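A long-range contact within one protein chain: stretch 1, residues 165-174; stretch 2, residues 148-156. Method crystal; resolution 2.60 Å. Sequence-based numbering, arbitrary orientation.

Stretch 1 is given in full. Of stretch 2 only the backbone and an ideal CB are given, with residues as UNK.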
# COMPACT_ATOMS: atom_id res chain seq x y z
N TRP C 165 16.35 -20.72 40.93
CA TRP C 165 17.07 -19.52 40.54
C TRP C 165 16.11 -18.56 39.87
O TRP C 165 15.22 -18.98 39.12
CB TRP C 165 18.19 -19.84 39.57
CG TRP C 165 19.23 -20.72 40.09
CD1 TRP C 165 19.38 -22.05 39.83
CD2 TRP C 165 20.32 -20.35 40.91
NE1 TRP C 165 20.49 -22.53 40.45
CE2 TRP C 165 21.09 -21.51 41.13
CE3 TRP C 165 20.73 -19.15 41.50
CZ2 TRP C 165 22.24 -21.50 41.92
CZ3 TRP C 165 21.87 -19.15 42.27
CH2 TRP C 165 22.61 -20.31 42.47
N PHE C 166 16.28 -17.27 40.14
CA PHE C 166 15.57 -16.20 39.45
C PHE C 166 16.59 -15.30 38.77
O PHE C 166 17.55 -14.86 39.41
CB PHE C 166 14.72 -15.35 40.40
CG PHE C 166 13.48 -16.05 40.91
CD1 PHE C 166 13.01 -17.19 40.30
CD2 PHE C 166 12.80 -15.57 42.01
CE1 PHE C 166 11.88 -17.85 40.75
CE2 PHE C 166 11.67 -16.22 42.47
CZ PHE C 166 11.21 -17.37 41.84
N VAL C 167 16.40 -15.04 37.49
CA VAL C 167 17.17 -14.04 36.76
C VAL C 167 16.19 -12.95 36.35
O VAL C 167 15.27 -13.20 35.56
CB VAL C 167 17.88 -14.65 35.55
CG1 VAL C 167 18.71 -13.60 34.87
CG2 VAL C 167 18.75 -15.83 35.96
N ASP C 168 16.36 -11.76 36.90
CA ASP C 168 15.49 -10.63 36.60
C ASP C 168 16.16 -9.72 35.59
O ASP C 168 17.32 -9.34 35.76
CB ASP C 168 15.16 -9.85 37.86
CG ASP C 168 14.12 -10.52 38.70
OD1 ASP C 168 13.66 -11.61 38.31
OD2 ASP C 168 13.73 -9.97 39.76
N ILE C 169 15.43 -9.37 34.53
CA ILE C 169 15.89 -8.42 33.53
C ILE C 169 15.01 -7.18 33.63
O ILE C 169 13.81 -7.24 33.36
CB ILE C 169 15.82 -9.00 32.11
CG1 ILE C 169 16.42 -10.40 32.06
CG2 ILE C 169 16.45 -8.01 31.16
CD1 ILE C 169 17.89 -10.44 32.15
N PRO C 170 15.56 -6.03 34.01
CA PRO C 170 14.74 -4.82 34.11
C PRO C 170 14.61 -4.11 32.77
O PRO C 170 15.60 -3.84 32.09
CB PRO C 170 15.52 -3.96 35.12
CG PRO C 170 16.90 -4.37 34.94
CD PRO C 170 16.91 -5.82 34.55
N GLY C 171 13.37 -3.83 32.38
CA GLY C 171 13.12 -3.02 31.21
C GLY C 171 13.60 -1.59 31.36
O GLY C 171 13.90 -0.95 30.35
N ALA C 172 13.71 -1.11 32.57
CA ALA C 172 14.27 0.21 32.80
C ALA C 172 15.75 0.31 32.48
O ALA C 172 16.38 1.29 32.86
CB ALA C 172 14.03 0.59 34.26
N PHE C 173 16.36 -0.67 31.82
CA PHE C 173 17.73 -0.57 31.34
C PHE C 173 17.74 -0.06 29.91
O PHE C 173 18.37 0.95 29.60
CB PHE C 173 18.39 -1.95 31.43
CG PHE C 173 19.81 -2.01 30.93
CD1 PHE C 173 20.08 -2.21 29.59
CD2 PHE C 173 20.87 -1.93 31.81
CE1 PHE C 173 21.37 -2.29 29.14
CE2 PHE C 173 22.16 -2.01 31.36
CZ PHE C 173 22.41 -2.19 30.03
N GLY C 174 17.03 -0.76 29.04
CA GLY C 174 16.86 -0.38 27.65
C GLY C 174 15.42 0.07 27.40
O GLY C 174 14.78 0.44 28.36
N UNK C 148 17.78 -4.35 43.13
CA UNK C 148 18.46 -3.54 42.13
C UNK C 148 17.78 -3.71 40.78
O UNK C 148 17.88 -4.76 40.15
CB UNK C 148 19.94 -3.92 42.04
N UNK C 149 17.08 -2.67 40.32
CA UNK C 149 16.34 -2.75 39.06
C UNK C 149 16.99 -1.94 37.97
O UNK C 149 16.30 -1.37 37.12
CB UNK C 149 14.90 -2.28 39.26
N UNK C 150 18.32 -1.88 37.97
CA UNK C 150 19.08 -1.14 36.97
C UNK C 150 19.96 -2.03 36.12
O UNK C 150 20.69 -1.53 35.27
CB UNK C 150 19.94 -0.08 37.65
N UNK C 151 19.93 -3.32 36.34
CA UNK C 151 20.72 -4.26 35.57
C UNK C 151 20.18 -5.64 35.86
O UNK C 151 19.37 -5.80 36.77
CB UNK C 151 22.21 -4.16 35.90
N UNK C 152 20.56 -6.66 35.10
CA UNK C 152 20.14 -8.01 35.44
C UNK C 152 20.68 -8.43 36.80
O UNK C 152 21.87 -8.26 37.09
CB UNK C 152 20.60 -9.00 34.36
N UNK C 153 19.81 -9.00 37.62
CA UNK C 153 20.20 -9.56 38.90
C UNK C 153 19.87 -11.05 38.91
O UNK C 153 19.18 -11.56 38.04
CB UNK C 153 19.50 -8.83 40.05
N UNK C 154 20.40 -11.75 39.92
CA UNK C 154 20.20 -13.18 40.14
C UNK C 154 19.77 -13.39 41.59
O UNK C 154 20.29 -12.74 42.49
CB UNK C 154 21.47 -13.97 39.82
N UNK C 155 18.80 -14.28 41.82
CA UNK C 155 18.29 -14.56 43.17
C UNK C 155 18.23 -16.06 43.42
O UNK C 155 17.94 -16.83 42.50
CB UNK C 155 16.90 -13.94 43.36
N UNK C 156 18.52 -16.50 44.66
CA UNK C 156 18.46 -17.90 45.08
C UNK C 156 17.25 -18.12 45.97
O UNK C 156 16.87 -17.24 46.73
CB UNK C 156 19.74 -18.31 45.81

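Residues 165-170 form a strand, and positions 153-156 run antiparallel beside it; before 153 the second stretch is loop, passing P170 at 149-151 and F173 at 150 and 151.

Position 148 has nothing of stretch 1 near its CB, so this contact scarcely restricts it. It is D148, whose OD1 accepts a bond from the backbone N of position 150 at 3.3 Å and so steadies the loop.

At position 149 CA-to-CB points sideways, with the ideal CB 4.5 Å from P170 CB. D168 OD2 lies about 7.8 Å from the ideal CB, roughly at right angles to CA-to-CB, which favours a long cationic chain that can turn: arginine, with lysine at the limit of its reach. The residue is R149: NH1 meets D168 OD2 at 2.7 Å in a salt bridge, and NH2 bonds the same oxygen at 2.9 Å, with OD2 near the guanidinium plane, where the N-H groups point.

Position 150 points away, into space that stretch 1 leaves empty, and many residues would do, polar ones especially. It is S150, whose OG bonds D148 OD1 at 3.1 Å; its backbone O lies 3.5 Å from F173 CD2, at the ring's edge.

Position 151 also points away, although its ideal CB is 4.8 Å from F173 CD2. Many residues would fit. Q151 turns back within its own loop, NE2 bonding D148 OD2 at 3.2 Å.

Position 152 has phi -63° and psi 133°, and its N makes no hydrogen bond to stretch 1. The ideal CB is 3.8 Å from I169 CD1, so a compact apolar residue suits, and proline is compatible with both backbone and surroundings. P152 places CB 3.9 Å from I169 CD1.

Position 153 pairs with D168: its N bonds D168 O at 3.1 Å, and its O receives D168 N at 3.0 Å. A free N-H is therefore useful, and a beta-branched residue suits the extended backbone. I153 lays CG1 3.7 Å from D168 CB.

Position 154 shares a face with W165 and V167. Its ideal CB is 5.1 Å from V167 CG2 and 5.5 Å from W165 CE3, inviting an apolar residue or a long aliphatic chain with a polar end. K154 supplies the latter, its CD 3.4 Å from W165 CE3.

Position 155 faces the F166 side, its ideal CB 3.9 Å from F166 CB, while its N bonds F166 O at 2.8 Å. Leucine, isoleucine or valine would suit. L155 packs CB 4.0 Å from F166 CB.

Position 156 has its ideal CB 4.2 Å from W165 CZ3, a normal packing distance; a small residue fits beside the indole, and others may too. S156 brings OG to 3.3 Å from W165 CZ3.

Stretch 2, residues 148-156: DRSQPIKLS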
# COMPACT_ATOMS: atom_id res chain seq x y z
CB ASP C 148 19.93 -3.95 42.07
CG ASP C 148 20.72 -3.10 41.15
OD1 ASP C 148 20.16 -2.11 40.68
OD2 ASP C 148 21.91 -3.38 40.92
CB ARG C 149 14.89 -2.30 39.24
CG ARG C 149 14.04 -3.19 40.14
CD ARG C 149 14.28 -4.65 39.84
NE ARG C 149 13.21 -5.52 40.28
CZ ARG C 149 13.27 -6.83 40.20
NH1 ARG C 149 14.36 -7.39 39.72
NH2 ARG C 149 12.26 -7.59 40.60
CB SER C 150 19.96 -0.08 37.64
OG SER C 150 21.18 -0.67 38.08
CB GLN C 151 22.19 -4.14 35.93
CG GLN C 151 22.46 -4.30 37.40
CD GLN C 151 23.93 -4.33 37.70
OE1 GLN C 151 24.73 -4.63 36.84
NE2 GLN C 151 24.30 -3.99 38.94
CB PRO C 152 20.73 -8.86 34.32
CG PRO C 152 20.93 -7.90 33.22
CD PRO C 152 21.31 -6.63 33.84
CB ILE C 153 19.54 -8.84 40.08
CG1 ILE C 153 18.03 -8.99 40.01
CG2 ILE C 153 19.94 -7.40 40.08
CD1 ILE C 153 17.34 -8.39 41.18
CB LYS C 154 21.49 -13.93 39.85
CG LYS C 154 21.25 -15.34 39.38
CD LYS C 154 22.08 -16.33 40.11
CE LYS C 154 23.51 -16.09 39.87
NZ LYS C 154 24.29 -17.13 40.56
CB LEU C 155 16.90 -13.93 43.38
CG LEU C 155 16.80 -12.41 43.17
CD1 LEU C 155 15.39 -11.93 43.36
CD2 LEU C 155 17.72 -11.65 44.09
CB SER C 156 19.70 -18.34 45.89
OG SER C 156 20.94 -18.06 45.27
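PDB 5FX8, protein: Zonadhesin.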